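Local coordinates for protein putative 6-phosphogluconolactonase (Neisseria gonorrhoeae, PDB 3LHI) that probably hydrolyses 6-phosphogluconolactone to 6-phosphogluconate, the second step of the oxidative pentose phosphate pathway, at residues N51-S54 against Q55-L58; I72-T75 against N76-D79; T82-V85 against R86-L90; I176-T179 against L180-A184. All coordinates share one frame; numbering follows the deposited sequence. Where two conformers were deposited one is given.

Contact 1: residues N51-S54 against Q55-L58; sequences NALS and QKDL
With its CG beside the backbone N (chi1 -64°) and the chain extended from there, Gln55 runs back along the last turn of the helix and lays CG 3.6 Å from Asn51 O. Asn51 swings its own CG opposite its backbone N (chi1 -178°), which points its amide toward that of Gln55, the two planes almost perpendicular; Asn51 ND2 and Gln55 NE2 stay 4.0 Å apart and make no bond. The backbone oxygen Asn51 O accepts from Ser54 OG at 2.7 Å, the donor tilted 25° from the carbonyl plane. Beyond it the helical pattern tightens into i to i+3 bonds: Gln55 N reaches Ala52 O at 3.2 Å and Lys56 N reaches Leu53 O at 3.0 Å, both donors standing well above the carbonyl planes. Lys56 bends at CG, and this methylene lies 3.4 Å from Leu53 O while also meeting Leu53 CD1 at 4.2 Å, the two side chains crossing at about a right angle. Asp57 then centres an inverse gamma turn, closed by a weak bond from Leu58 N to Lys56 O. The polar ends look elsewhere: Lys56 NZ forms a salt bridge with Asp20, Asn51 OD1 accepts from Lys91 NZ, and Ser54 OG also bonds to Asn92. The contact lies where the chain runs out of helix 47-54 toward strand 63-71. Ala52 and Lys56 pack on helix 11-33, and Leu53 rests on Trp60.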
loop_
_atom_site.group_PDB
_atom_site.type_symbol
_atom_site.label_atom_id
_atom_site.label_comp_id
_atom_site.label_asym_id
_atom_site.label_seq_id
_atom_site.Cartn_x
_atom_site.Cartn_y
_atom_site.Cartn_z
ATOM N N ASN A 51 14.588 -0.704 -0.402
ATOM C CA ASN A 51 15.976 -0.633 -0.810
ATOM C C ASN A 51 16.384 -1.884 -1.604
ATOM O O ASN A 51 17.025 -1.777 -2.663
ATOM C CB ASN A 51 16.867 -0.388 0.409
ATOM C CG ASN A 51 18.318 -0.269 0.036
ATOM O OD1 ASN A 51 18.695 0.672 -0.666
ATOM N ND2 ASN A 51 19.097 -1.260 0.443
ATOM N N ALA A 52 16.041 -3.054 -1.102
ATOM C CA ALA A 52 16.356 -4.292 -1.786
ATOM C C ALA A 52 15.663 -4.329 -3.168
ATOM O O ALA A 52 16.241 -4.756 -4.176
ATOM C CB ALA A 52 15.980 -5.502 -0.948
ATOM N N LEU A 53 14.382 -3.971 -3.216
ATOM C CA LEU A 53 13.632 -4.029 -4.472
ATOM C C LEU A 53 14.241 -3.080 -5.488
ATOM O O LEU A 53 14.288 -3.408 -6.694
ATOM C CB LEU A 53 12.164 -3.705 -4.225
ATOM C CG LEU A 53 11.248 -3.683 -5.442
ATOM C CD1 LEU A 53 11.198 -5.090 -6.080
ATOM C CD2 LEU A 53 9.864 -3.232 -5.031
ATOM N N SER A 54 14.725 -1.912 -5.028
ATOM C CA SER A 54 15.254 -0.889 -5.920
ATOM C C SER A 54 16.454 -1.385 -6.730
ATOM O O SER A 54 16.771 -0.816 -7.784
ATOM C CB SER A 54 15.633 0.378 -5.160
ATOM O OG SER A 54 16.865 0.231 -4.438
ATOM N N GLN A 55 17.141 -2.403 -6.216
ATOM C CA GLN A 55 18.322 -2.991 -6.855
ATOM C C GLN A 55 18.006 -4.068 -7.858
ATOM O O GLN A 55 18.897 -4.515 -8.575
ATOM C CB GLN A 55 19.270 -3.554 -5.779
ATOM C CG GLN A 55 19.839 -2.475 -4.848
ATOM C CD GLN A 55 20.749 -3.037 -3.779
ATOM O OE1 GLN A 55 21.089 -4.209 -3.806
ATOM N NE2 GLN A 55 21.155 -2.197 -2.863
ATOM N N LYS A 56 16.766 -4.527 -7.907
ATOM C CA LYS A 56 16.388 -5.601 -8.819
ATOM C C LYS A 56 16.464 -5.116 -10.285
ATOM O O LYS A 56 16.039 -3.969 -10.624
ATOM C CB LYS A 56 14.973 -6.091 -8.491
ATOM C CG LYS A 56 14.837 -6.768 -7.173
ATOM C CD LYS A 56 15.499 -8.144 -7.227
ATOM C CE LYS A 56 15.240 -8.949 -5.998
ATOM N NZ LYS A 56 15.737 -10.383 -6.157
ATOM N N ASP A 57 17.039 -5.980 -11.132
ATOM C CA ASP A 57 17.240 -5.640 -12.555
ATOM C C ASP A 57 16.034 -5.987 -13.379
ATOM O O ASP A 57 16.101 -6.759 -14.303
ATOM C CB ASP A 57 18.526 -6.249 -13.113
ATOM C CG ASP A 57 19.060 -5.515 -14.388
ATOM O OD1 ASP A 57 18.780 -4.293 -14.699
ATOM O OD2 ASP A 57 19.871 -6.181 -15.062
ATOM N N LEU A 58 14.920 -5.355 -13.064
ATOM C CA LEU A 58 13.653 -5.446 -13.779
ATOM C C LEU A 58 13.601 -4.363 -14.838
ATOM O O LEU A 58 14.289 -3.347 -14.797
ATOM C CB LEU A 58 12.459 -5.169 -12.779
ATOM C CG LEU A 58 12.214 -6.213 -11.709
ATOM C CD1 LEU A 58 11.123 -5.816 -10.783
ATOM C CD2 LEU A 58 11.907 -7.594 -12.343
#

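Contact 2: residues I72-T75 against N76-D79; sequences IVPT and NHAD. With EDO (1,2-ethanediol), chain C.
Val73, just before a type I beta turn from Pro74 to His77, meets the last residue of that turn in the loop between strand 63-71 and helix 81-88. The turn is closed by His77 N donating to Pro74 O at 3.0 Å. His77 turns its CG away from its backbone N (chi1 -171°), which folds the imidazole back over Val73. Val73 CB sits above one ring face, 4.0 Å from the centroid and displaced toward the rim, a CH-pi contact, while Val73 CG2 touches His77 CB at 3.6 Å. Thr75 and Asn76, the two central residues, each place their first polar branch between backbone N and carbonyl carbon. In Asn76 this (chi1 66°) brings OD1 back to 3.4 Å from Pro74 CB; the hydroxyl of Thr75 bonds to Asp105. A water donates to both Thr75 O and His77 O, bridging the two carbonyls. Asp79 OD2 is held by His173, whose ring meets that of His77 nearly at right angles. An ethanediol, probably from the crystallisation liquor, donates to Ala78 O. The rotation of the imidazole is also fixed at its edge, where Asp79 N points in the ring plane at His77 ND1, 2.9 Å away.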
loop_
_atom_site.group_PDB
_atom_site.type_symbol
_atom_site.label_atom_id
_atom_site.label_comp_id
_atom_site.label_asym_id
_atom_site.label_seq_id
_atom_site.Cartn_x
_atom_site.Cartn_y
_atom_site.Cartn_z
ATOM N N ILE A 72 -2.565 13.731 3.046
ATOM C CA ILE A 72 -2.850 14.920 2.239
ATOM C C ILE A 72 -2.078 16.081 2.850
ATOM O O ILE A 72 -2.590 16.850 3.662
ATOM C CB ILE A 72 -4.354 15.191 2.092
ATOM C CG1 ILE A 72 -5.045 13.959 1.472
ATOM C CG2 ILE A 72 -4.542 16.421 1.251
ATOM C CD1 ILE A 72 -6.577 14.092 1.293
ATOM N N VAL A 73 -0.818 16.107 2.465
ATOM C CA VAL A 73 0.208 17.085 2.841
ATOM C C VAL A 73 1.062 17.295 1.623
ATOM O O VAL A 73 1.096 16.463 0.723
ATOM C CB VAL A 73 1.090 16.582 4.027
ATOM C CG1 VAL A 73 0.264 16.413 5.330
ATOM C CG2 VAL A 73 1.895 15.340 3.686
ATOM N N PRO A 74 1.786 18.434 1.551
ATOM C CA PRO A 74 2.634 18.629 0.391
ATOM C C PRO A 74 3.660 17.495 0.226
ATOM O O PRO A 74 4.059 16.882 1.207
ATOM C CB PRO A 74 3.325 19.950 0.687
ATOM C CG PRO A 74 2.312 20.665 1.528
ATOM C CD PRO A 74 1.723 19.618 2.421
ATOM N N THR A 75 4.105 17.269 -0.994
ATOM C CA THR A 75 4.989 16.155 -1.222
ATOM C C THR A 75 6.407 16.324 -0.661
ATOM O O THR A 75 7.160 15.347 -0.585
ATOM C CB THR A 75 4.999 15.770 -2.696
ATOM O OG1 THR A 75 5.543 16.833 -3.477
ATOM C CG2 THR A 75 3.631 15.314 -3.197
ATOM N N ASN A 76 6.751 17.527 -0.215
ATOM C CA ASN A 76 8.003 17.768 0.501
ATOM C C ASN A 76 7.840 17.795 2.013
ATOM O O ASN A 76 8.792 18.118 2.708
ATOM C CB ASN A 76 8.679 19.040 -0.015
ATOM C CG ASN A 76 7.918 20.287 0.268
ATOM O OD1 ASN A 76 6.713 20.278 0.514
ATOM N ND2 ASN A 76 8.622 21.428 0.164
ATOM N N HIS A 77 6.654 17.428 2.535
ATOM C CA HIS A 77 6.364 17.384 3.969
ATOM C C HIS A 77 6.965 16.139 4.604
ATOM O O HIS A 77 7.036 15.068 3.960
ATOM C CB HIS A 77 4.852 17.398 4.163
ATOM C CG HIS A 77 4.361 17.578 5.559
ATOM N ND1 HIS A 77 4.382 16.583 6.519
ATOM C CD2 HIS A 77 3.822 18.675 6.159
ATOM C CE1 HIS A 77 3.838 17.057 7.638
ATOM N NE2 HIS A 77 3.467 18.314 7.432
ATOM N N ALA A 78 7.366 16.232 5.871
ATOM C CA ALA A 78 7.955 15.082 6.526
ATOM C C ALA A 78 7.077 13.840 6.554
ATOM O O ALA A 78 7.591 12.732 6.634
ATOM C CB ALA A 78 8.354 15.466 7.984
ATOM N N ASP A 79 5.764 14.015 6.558
ATOM C CA ASP A 79 4.814 12.914 6.653
ATOM C C ASP A 79 4.285 12.466 5.282
ATOM O O ASP A 79 3.348 11.684 5.238
ATOM C CB ASP A 79 3.653 13.299 7.590
ATOM C CG ASP A 79 4.093 13.548 9.014
ATOM O OD1 ASP A 79 5.102 12.956 9.419
ATOM O OD2 ASP A 79 3.394 14.319 9.686
HETATM C C1 EDO C . 10.260 12.418 4.313
HETATM O O1 EDO C . 10.512 12.252 5.744
HETATM C C2 EDO C . 11.155 11.581 3.379
HETATM O O2 EDO C . 11.281 10.198 3.776
HETATM O O HOH W 1 8.643 14.535 1.697
#

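Contact 3: residues T82-V85 against R86-L90; sequences TGLV and REYLL. With EDO (1,2-ethanediol), chain C.
Thr82 and Arg86 lie side by side, one helical turn apart, with Thr82 CG2 over one face of the guanidinium, 3.6 Å from Arg86 CZ and displaced toward its rim. Arg86 is extended from CG to NE, so its methylenes pass Thr82 O before the head group arrives at the methyl. On another side of the helix Leu84, in one of its two conformers, brings CD1 to 3.7 Å from Tyr88 CD2, the two side chains at about a right angle, and Glu87 CG covers the centre of one face of that phenol ring. Val85 directs CG1 opposite its backbone N (chi1 170°) and thereby touches both Leu89 CB, at 3.9 Å, and Leu90 CG. Backbone bonds of the alpha-helical kind hold this spacing, as from Arg86 N to Thr82 O at 2.9 Å. At the C-terminal end Val85 O is gripped twice, by Leu89 N at 2.8 Å and Leu90 N at 3.0 Å. The helix is the crossover of a beta-alpha-beta unit between strands 63-71 and 98-99, and Val85 and Leu89 face strand 63-71. An ethanediol donates from O2 to Glu87 OE1 at 2.7 Å. Farther out, Asp105 forms a salt bridge with Arg86, which also makes a cation-pi contact with Trp99. Glu70 holds the hydroxyl of Thr82, and Arg44 bonds to Tyr88 OH.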
loop_
_atom_site.group_PDB
_atom_site.type_symbol
_atom_site.label_atom_id
_atom_site.label_comp_id
_atom_site.label_asym_id
_atom_site.label_seq_id
_atom_site.Cartn_x
_atom_site.Cartn_y
_atom_site.Cartn_z
ATOM N N THR A 82 4.817 10.036 -0.499
ATOM C CA THR A 82 5.494 10.327 -1.751
ATOM C C THR A 82 6.951 10.635 -1.494
ATOM O O THR A 82 7.867 10.087 -2.146
ATOM C CB THR A 82 4.814 11.490 -2.461
ATOM O OG1 THR A 82 3.474 11.083 -2.825
ATOM C CG2 THR A 82 5.582 11.882 -3.754
ATOM N N GLY A 83 7.211 11.481 -0.498
ATOM C CA GLY A 83 8.597 11.780 -0.142
ATOM C C GLY A 83 9.371 10.560 0.335
ATOM O O GLY A 83 10.530 10.367 -0.006
ATOM N N LEU A 84 8.701 9.734 1.127
ATOM C CA LEU A 84 9.255 8.467 1.618
ATOM C C LEU A 84 9.740 7.642 0.460
ATOM O O LEU A 84 10.918 7.280 0.428
ATOM C CB LEU A 84 8.214 7.660 2.414
ATOM C CG LEU A 84 8.673 6.286 2.866
ATOM C CD1 LEU A 84 9.515 6.451 4.147
ATOM C CD2 LEU A 84 7.399 5.376 3.024
ATOM N N VAL A 85 8.818 7.341 -0.471
ATOM C CA VAL A 85 9.080 6.487 -1.593
ATOM C C VAL A 85 10.186 7.073 -2.499
ATOM O O VAL A 85 11.049 6.333 -3.007
ATOM C CB VAL A 85 7.781 6.166 -2.346
ATOM C CG1 VAL A 85 8.038 5.465 -3.668
ATOM C CG2 VAL A 85 6.878 5.310 -1.446
ATOM N N ARG A 86 10.198 8.378 -2.680
ATOM C CA ARG A 86 11.254 9.011 -3.441
ATOM C C ARG A 86 12.608 8.812 -2.756
ATOM O O ARG A 86 13.593 8.572 -3.439
ATOM C CB ARG A 86 10.944 10.467 -3.670
ATOM C CG ARG A 86 9.916 10.625 -4.781
ATOM C CD ARG A 86 9.390 12.064 -4.870
ATOM N NE ARG A 86 8.536 12.213 -6.037
ATOM C CZ ARG A 86 7.773 13.266 -6.277
ATOM N NH1 ARG A 86 7.679 14.223 -5.407
ATOM N NH2 ARG A 86 7.099 13.341 -7.430
ATOM N N GLU A 87 12.643 8.876 -1.438
ATOM C CA GLU A 87 13.915 8.763 -0.701
ATOM C C GLU A 87 14.427 7.321 -0.795
ATOM O O GLU A 87 15.628 7.118 -0.969
ATOM C CB GLU A 87 13.745 9.173 0.752
ATOM C CG GLU A 87 15.024 9.023 1.595
ATOM C CD GLU A 87 15.019 9.705 2.934
ATOM O OE1 GLU A 87 13.957 10.182 3.398
ATOM O OE2 GLU A 87 16.119 9.785 3.515
ATOM N N TYR A 88 13.564 6.327 -0.622
ATOM C CA TYR A 88 14.027 4.980 -0.392
ATOM C C TYR A 88 13.805 3.981 -1.486
ATOM O O TYR A 88 14.454 2.954 -1.494
ATOM C CB TYR A 88 13.456 4.472 0.928
ATOM C CG TYR A 88 13.850 5.229 2.191
ATOM C CD1 TYR A 88 15.110 5.089 2.747
ATOM C CD2 TYR A 88 12.928 6.026 2.860
ATOM C CE1 TYR A 88 15.429 5.705 3.912
ATOM C CE2 TYR A 88 13.261 6.643 4.037
ATOM C CZ TYR A 88 14.500 6.428 4.571
ATOM O OH TYR A 88 14.774 7.036 5.805
ATOM N N LEU A 89 12.844 4.226 -2.378
ATOM C CA LEU A 89 12.532 3.279 -3.450
ATOM C C LEU A 89 12.931 3.762 -4.839
ATOM O O LEU A 89 13.440 2.965 -5.609
ATOM C CB LEU A 89 11.014 2.959 -3.418
ATOM C CG LEU A 89 10.535 1.944 -4.501
ATOM C CD1 LEU A 89 11.278 0.590 -4.464
ATOM C CD2 LEU A 89 8.982 1.733 -4.321
ATOM N N LEU A 90 12.659 5.019 -5.162
ATOM C CA LEU A 90 12.881 5.511 -6.535
ATOM C C LEU A 90 14.331 5.950 -6.704
ATOM O O LEU A 90 14.649 7.131 -6.829
ATOM C CB LEU A 90 11.913 6.622 -6.883
ATOM C CG LEU A 90 10.418 6.263 -6.776
ATOM C CD1 LEU A 90 9.571 7.469 -7.119
ATOM C CD2 LEU A 90 10.023 5.043 -7.619
HETATM C C1 EDO C . 10.260 12.418 4.313
HETATM O O1 EDO C . 10.512 12.252 5.744
HETATM C C2 EDO C . 11.155 11.581 3.379
HETATM O O2 EDO C . 11.281 10.198 3.776
#

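Contact 4: residues I176-T179 against L180-A184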
loop_
_atom_site.group_PDB
_atom_site.type_symbol
_atom_site.label_atom_id
_atom_site.label_comp_id
_atom_site.label_asym_id
_atom_site.label_seq_id
_atom_site.Cartn_x
_atom_site.Cartn_y
_atom_site.Cartn_z
ATOM N N ILE A 176 -5.844 9.954 1.485
ATOM C CA ILE A 176 -6.436 9.361 0.311
ATOM C C ILE A 176 -5.991 7.901 0.320
ATOM O O ILE A 176 -4.789 7.633 0.420
ATOM C CB ILE A 176 -6.102 10.144 -0.997
ATOM C CG1 ILE A 176 -6.705 9.440 -2.214
ATOM C CG2 ILE A 176 -4.593 10.411 -1.162
ATOM C CD1 ILE A 176 -6.421 10.178 -3.500
ATOM N N SER A 177 -6.959 6.973 0.220
ATOM C CA SER A 177 -6.730 5.528 0.341
ATOM C C SER A 177 -7.309 4.779 -0.816
ATOM O O SER A 177 -8.396 5.085 -1.321
ATOM C CB SER A 177 -7.362 4.984 1.580
ATOM O OG SER A 177 -6.993 3.664 1.886
HETATM N N MSE A 178 -6.608 3.718 -1.209
HETATM C CA MSE A 178 -7.286 2.673 -1.968
HETATM C C MSE A 178 -8.480 2.165 -1.142
HETATM O O MSE A 178 -8.451 2.035 0.093
HETATM C CB MSE A 178 -6.324 1.530 -2.234
HETATM C CG MSE A 178 -5.320 1.791 -3.348
HETATM SE SE MSE A 178 -4.078 0.375 -3.689
HETATM C CE MSE A 178 -5.244 -0.838 -4.577
ATOM N N THR A 179 -9.516 1.804 -1.852
ATOM C CA THR A 179 -10.698 1.210 -1.284
ATOM C C THR A 179 -10.562 -0.283 -1.091
ATOM O O THR A 179 -9.631 -0.925 -1.660
ATOM C CB THR A 179 -11.913 1.502 -2.163
ATOM O OG1 THR A 179 -11.642 0.878 -3.439
ATOM C CG2 THR A 179 -12.219 2.983 -2.301
ATOM N N LEU A 180 -11.437 -0.903 -0.324
ATOM C CA LEU A 180 -11.458 -2.343 -0.213
ATOM C C LEU A 180 -11.579 -3.027 -1.584
ATOM O O LEU A 180 -10.881 -4.013 -1.856
ATOM C CB LEU A 180 -12.562 -2.785 0.733
ATOM C CG LEU A 180 -12.663 -4.271 0.983
ATOM C CD1 LEU A 180 -11.400 -4.914 1.529
ATOM C CD2 LEU A 180 -13.869 -4.529 1.897
ATOM N N ASP A 181 -12.451 -2.478 -2.431
ATOM C CA ASP A 181 -12.632 -3.039 -3.792
ATOM C C ASP A 181 -11.344 -3.008 -4.566
ATOM O O ASP A 181 -11.003 -3.982 -5.263
ATOM C CB ASP A 181 -13.741 -2.265 -4.519
ATOM C CG ASP A 181 -13.965 -2.742 -5.926
ATOM O OD1 ASP A 181 -13.323 -2.196 -6.843
ATOM O OD2 ASP A 181 -14.812 -3.620 -6.075
ATOM N N ALA A 182 -10.642 -1.901 -4.531
ATOM C CA ALA A 182 -9.397 -1.751 -5.264
ATOM C C ALA A 182 -8.364 -2.764 -4.774
ATOM O O ALA A 182 -7.655 -3.369 -5.595
ATOM C CB ALA A 182 -8.837 -0.296 -5.159
ATOM N N ILE A 183 -8.266 -2.939 -3.466
ATOM C CA ILE A 183 -7.338 -3.911 -2.902
ATOM C C ILE A 183 -7.681 -5.299 -3.321
ATOM O O ILE A 183 -6.817 -6.063 -3.785
ATOM C CB ILE A 183 -7.315 -3.792 -1.331
ATOM C CG1 ILE A 183 -6.772 -2.435 -0.939
ATOM C CG2 ILE A 183 -6.585 -4.969 -0.679
ATOM C CD1 ILE A 183 -6.933 -2.099 0.600
ATOM N N ALA A 184 -8.972 -5.643 -3.216
ATOM C CA ALA A 184 -9.429 -6.994 -3.479
ATOM C C ALA A 184 -9.218 -7.401 -4.942
ATOM O O ALA A 184 -9.083 -8.606 -5.201
ATOM C CB ALA A 184 -10.890 -7.148 -3.098
#
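Thr179 turns its hydroxyl back over the first turn of helix 180-184, while the selenomethionine Met178 lays its end across Ala182. The Thr179 branch stands between backbone N and carbonyl carbon (chi1 62°), and from there OG1 accepts from Ala182 N at 3.1 Å, an N-cap bond. The same oxygen lies 3.5 Å from Ala182 CB. Thr179 O takes Ile183 N at 3.0 Å, and Ile183 CG1 passes 3.3 Å from this carbonyl oxygen. Met178 is extended about CB-CG and bends about CG-SE (chi3 74°), which carries CE to 3.7 Å from Ala182 CB and 3.6 Å from Ala182 O; nearer the backbone, Met178 CB faces Ile183 CG1 at 4.2 Å. Strand and helix axes make an angle of 42°, so the chain leaves strand 175-178 and enters the helix without reversing. Leu131 of strand 130-133 packs against both Met178 and Ile183. Val161 O, a carbonyl, can only accept, so the Thr179 hydroxyl donates toward it, with a weak second bond to Ala162 O, while accepting from Ala182 N. The buried hydroxyl thus caps the amide of Ala182 at the helix start and ties that start to the neighbouring backbone.

How the contacts relate
The four contacts follow one another along the chain, each closing a short local segment, with none nesting or crossing. Contact 1 ends helix 47-54 before strand 63-71; contact 2 shapes the loop leaving that strand; contact 3 lies on helix 81-88, which the loop leads into; contact 4 comes much later, where strand 175-178 passes into helix 180-184. Contact 3 touches both earlier ones: Leu89 packs on Leu53 and Ser54 of contact 1, while Thr82 and Arg86 meet Thr75 of contact 2. One ethanediol also touches contacts 2 and 3. Ile72 of contact 2 reaches Ile176 of contact 4, beside the antiparallel pairing of strands 63-71 and 175-178. Contacts 1 and 4 lie on opposite sides of the chain's centre.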